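Local coordinates for putative tetR-family transcriptional regulatory protein (Streptomyces coelicolor, PDB 2DG8), which probably binds DNA as a dimeric transcriptional regulator of the TetR family, using a helix-turn-helix motif, at residues A119-E122 and L123-E126; I27-S31 and H32-A36. All coordinates share one frame; numbering follows the deposited sequence.

From the N terminus the chain leaves helix 10-25 and enters contact 2, where the 3-10 turn 27-29 and residues 30-31 lead directly into helix 32-39 of the helix-turn-helix region. Contact 1 comes much later, where the chain leaves helix 101-116 and winds into helix 121-135 of the TetR C-terminal region. Each contact is local and closes no loop beyond its own turn; the two follow in series, neither nesting nor crossing. Contacts 1 and 2 lie about 22 Å apart between centres and about 7 Å apart between nearest atoms, without touching. Helix 53-77 relates them, since Y120 of contact 1 and V30, H32 and I35 of contact 2 all pack on it.

Contact 1 of 2, residues A119-E122 and L123-E126; sequences AYRE and LTHE
Y120 O receives L123 N at 3.0 Å where a 3-10 turn runs into helix 121-135, in the TetR-type C-terminal region. Besides this i to i+3 bond, the same oxygen takes a weak, longer i to i+4 bond from T124 N. Regular i to i+4 bonds follow: H125 N to R121 O at 2.8 Å and E126 N to E122 O at 3.1 Å.

Beta carbons of the next turn rest close to these carbonyls. CB of L123 sits 3.1 Å from Y120 O, and CB of H125 is 3.0 Å from R121 O. With CG anti to the backbone N (chi1 -169°), the H125 ring swings out to the second subunit, where ND1 bonds R162 N of that subunit and places the helix at the dimer interface.

Other polar ends also find partners beyond this turn. R121, extended from CG to NE, gives NE to A114 O and NH1 to A115 O at the end of helix 101-116, a reach that suits a long arginine. E122 forms a salt bridge with R58 and E126 one with R129, while the Y120 ring is buried against L57 and L113. T124 suits its buried place, its small side chain packing on L110 and A114 while OG1 bonds L160 O of the second subunit; T124 OG1 also lies 3.1 Å from R121 O.

Contact 2 of 2, residues I27-S31 and H32-A36; sequences IARVS and HRRIA
S31 caps the start of helix 32-39 in the helix-turn-helix region: as N-cap residue it accepts R34 N on its OG, at 3.3 Å and a nearly straight 164°. Its chi1 of 80° sets OG between its own backbone N and carbonyl carbon, turned to the amide three residues on. Serine suits the place because its short hydroxyl can accept an N-H of the first turn, which has no carbonyl of a preceding turn to bond. I35 N bonds S31 O at 3.1 Å, so S31 serves the new helix through both side chain and backbone.

The charged groups meet on the outer side. R34 stretches back along the turn, extended from CG to NE, and its NH1 makes a weak bond to R29 O at 3.1 Å. R29, folded at chi2 and chi3, crosses it at about a right angle. R34 NE lies over the centre of the R29 guanidinium, 3.1 Å above its plane, with the two planes 43° apart. NH2 of R29 and NH2 of R34 come within 3.0 Å, a like-charge approach that the salt bridge from R29 NE to E25 probably eases.

Apolar contact lies on the inner side, where V30 CG1 meets I35 CD1 at 3.9 Å. These branched side chains fill the space between helices: V30 packs on L21 and I22 of helix 10-25 and on I53 of helix 53-77, while buried I35 reaches T18, L56 and, in helix 44-49, M46, which H32 also touches.

Contact 1 of 2, residues A119-E122 and L123-E126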
# COMPACT_ATOMS: atom_id res chain seq x y z
N ALA A 119 -0.92 -5.69 16.04
CA ALA A 119 0.05 -5.06 16.93
C ALA A 119 0.94 -4.08 16.16
O ALA A 119 1.32 -3.03 16.69
CB ALA A 119 0.91 -6.13 17.60
N TYR A 120 1.27 -4.42 14.92
CA TYR A 120 2.13 -3.54 14.13
C TYR A 120 1.44 -2.28 13.61
O TYR A 120 2.11 -1.40 13.05
CB TYR A 120 2.78 -4.32 12.99
CG TYR A 120 3.90 -5.23 13.46
CD1 TYR A 120 3.65 -6.57 13.77
CD2 TYR A 120 5.20 -4.75 13.65
CE1 TYR A 120 4.66 -7.41 14.24
CE2 TYR A 120 6.22 -5.57 14.13
CZ TYR A 120 5.94 -6.90 14.42
OH TYR A 120 6.94 -7.72 14.89
N ARG A 121 0.13 -2.17 13.80
CA ARG A 121 -0.59 -0.99 13.36
C ARG A 121 -0.25 0.18 14.28
O ARG A 121 -0.58 1.33 13.99
CB ARG A 121 -2.10 -1.26 13.33
CG ARG A 121 -2.45 -2.25 12.24
CD ARG A 121 -3.93 -2.54 12.16
NE ARG A 121 -4.17 -3.74 11.35
CZ ARG A 121 -5.34 -4.35 11.25
NH1 ARG A 121 -5.45 -5.43 10.49
NH2 ARG A 121 -6.40 -3.87 11.89
N GLU A 122 0.41 -0.13 15.39
CA GLU A 122 0.87 0.90 16.32
C GLU A 122 1.95 1.67 15.57
O GLU A 122 2.12 2.88 15.75
CB GLU A 122 1.49 0.28 17.57
CG GLU A 122 0.51 -0.22 18.60
CD GLU A 122 1.21 -0.89 19.78
OE1 GLU A 122 2.18 -0.31 20.30
OE2 GLU A 122 0.78 -1.99 20.17
N LEU A 123 2.70 0.95 14.75
CA LEU A 123 3.76 1.53 13.95
C LEU A 123 3.18 2.43 12.87
O LEU A 123 3.57 3.59 12.74
CB LEU A 123 4.61 0.43 13.30
CG LEU A 123 6.04 0.25 13.81
CD1 LEU A 123 6.84 1.51 13.50
CD2 LEU A 123 6.03 -0.05 15.30
N THR A 124 2.25 1.89 12.09
CA THR A 124 1.65 2.68 11.02
C THR A 124 0.86 3.86 11.58
O THR A 124 0.85 4.95 10.99
CB THR A 124 0.75 1.80 10.11
OG1 THR A 124 -0.09 0.96 10.91
CG2 THR A 124 1.61 0.91 9.22
N HIS A 125 0.22 3.67 12.73
CA HIS A 125 -0.57 4.74 13.35
C HIS A 125 0.36 5.89 13.75
O HIS A 125 0.04 7.07 13.54
CB HIS A 125 -1.29 4.23 14.59
CG HIS A 125 -2.32 5.18 15.13
ND1 HIS A 125 -3.66 5.11 14.79
CD2 HIS A 125 -2.21 6.24 15.96
CE1 HIS A 125 -4.32 6.08 15.39
NE2 HIS A 125 -3.46 6.78 16.11
N GLU A 126 1.50 5.55 14.35
CA GLU A 126 2.47 6.55 14.78
C GLU A 126 3.13 7.21 13.57
O GLU A 126 3.51 8.38 13.62
CB GLU A 126 3.53 5.88 15.67
CG GLU A 126 4.66 6.80 16.12
CD GLU A 126 4.18 7.95 16.98
OE1 GLU A 126 2.99 7.97 17.37
OE2 GLU A 126 5.01 8.85 17.26

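Contact 2 of 2, residues I27-S31 and H32-A36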
# COMPACT_ATOMS: atom_id res chain seq x y z
N ILE A 27 10.18 -10.18 4.17
CA ILE A 27 9.97 -10.38 5.60
C ILE A 27 10.16 -11.83 6.08
O ILE A 27 10.75 -12.06 7.13
CB ILE A 27 8.57 -9.88 6.01
CG1 ILE A 27 8.46 -9.83 7.54
CG2 ILE A 27 7.49 -10.78 5.43
CD1 ILE A 27 9.31 -8.75 8.16
N ALA A 28 9.67 -12.81 5.31
CA ALA A 28 9.79 -14.21 5.72
C ALA A 28 11.23 -14.71 5.85
O ALA A 28 11.49 -15.68 6.56
CB ALA A 28 9.01 -15.11 4.76
N ARG A 29 12.16 -14.04 5.18
CA ARG A 29 13.57 -14.43 5.23
C ARG A 29 14.31 -13.84 6.42
O ARG A 29 15.52 -14.03 6.55
CB ARG A 29 14.26 -14.01 3.93
CG ARG A 29 13.88 -14.85 2.73
CD ARG A 29 14.63 -16.17 2.72
NE ARG A 29 16.05 -15.98 2.42
CZ ARG A 29 16.93 -16.97 2.28
NH1 ARG A 29 18.20 -16.70 2.00
NH2 ARG A 29 16.54 -18.23 2.43
N VAL A 30 13.60 -13.13 7.28
CA VAL A 30 14.23 -12.54 8.45
C VAL A 30 14.69 -13.61 9.44
O VAL A 30 13.89 -14.43 9.88
CB VAL A 30 13.29 -11.57 9.21
CG1 VAL A 30 13.89 -11.20 10.57
CG2 VAL A 30 13.06 -10.30 8.39
N SER A 31 15.97 -13.61 9.77
CA SER A 31 16.49 -14.56 10.74
C SER A 31 17.74 -13.98 11.37
O SER A 31 18.45 -13.19 10.75
CB SER A 31 16.81 -15.92 10.10
OG SER A 31 18.06 -15.90 9.43
N HIS A 32 17.98 -14.38 12.61
CA HIS A 32 19.14 -13.94 13.37
C HIS A 32 20.46 -14.18 12.66
O HIS A 32 21.32 -13.31 12.62
CB HIS A 32 19.14 -14.63 14.73
CG HIS A 32 18.21 -14.00 15.72
ND1 HIS A 32 17.50 -14.74 16.64
CD2 HIS A 32 17.87 -12.71 15.92
CE1 HIS A 32 16.76 -13.92 17.37
NE2 HIS A 32 16.96 -12.69 16.95
N ARG A 33 20.62 -15.37 12.09
CA ARG A 33 21.86 -15.71 11.39
C ARG A 33 22.11 -14.85 10.15
O ARG A 33 23.21 -14.32 9.97
CB ARG A 33 21.87 -17.19 11.01
CG ARG A 33 22.58 -18.09 12.02
CD ARG A 33 21.70 -19.25 12.46
NE ARG A 33 21.09 -19.94 11.32
CZ ARG A 33 20.35 -21.05 11.42
NH1 ARG A 33 20.13 -21.59 12.61
NH2 ARG A 33 19.83 -21.60 10.34
N ARG A 34 21.10 -14.71 9.30
CA ARG A 34 21.24 -13.93 8.09
C ARG A 34 21.56 -12.47 8.38
O ARG A 34 22.38 -11.84 7.69
CB ARG A 34 19.96 -14.00 7.26
CG ARG A 34 19.55 -15.39 6.82
CD ARG A 34 18.60 -15.33 5.62
NE ARG A 34 18.21 -16.67 5.19
CZ ARG A 34 17.26 -17.39 5.78
NH1 ARG A 34 16.59 -16.91 6.82
NH2 ARG A 34 17.01 -18.62 5.35
N ILE A 35 20.92 -11.92 9.41
CA ILE A 35 21.13 -10.53 9.78
C ILE A 35 22.52 -10.31 10.36
O ILE A 35 23.20 -9.35 10.00
CB ILE A 35 20.05 -10.06 10.78
CG1 ILE A 35 18.68 -10.05 10.07
CG2 ILE A 35 20.39 -8.67 11.32
CD1 ILE A 35 17.51 -9.86 11.00
N ALA A 36 22.93 -11.19 11.27
CA ALA A 36 24.26 -11.05 11.87
C ALA A 36 25.32 -11.00 10.78
O ALA A 36 26.22 -10.16 10.82
CB ALA A 36 24.53 -12.23 12.82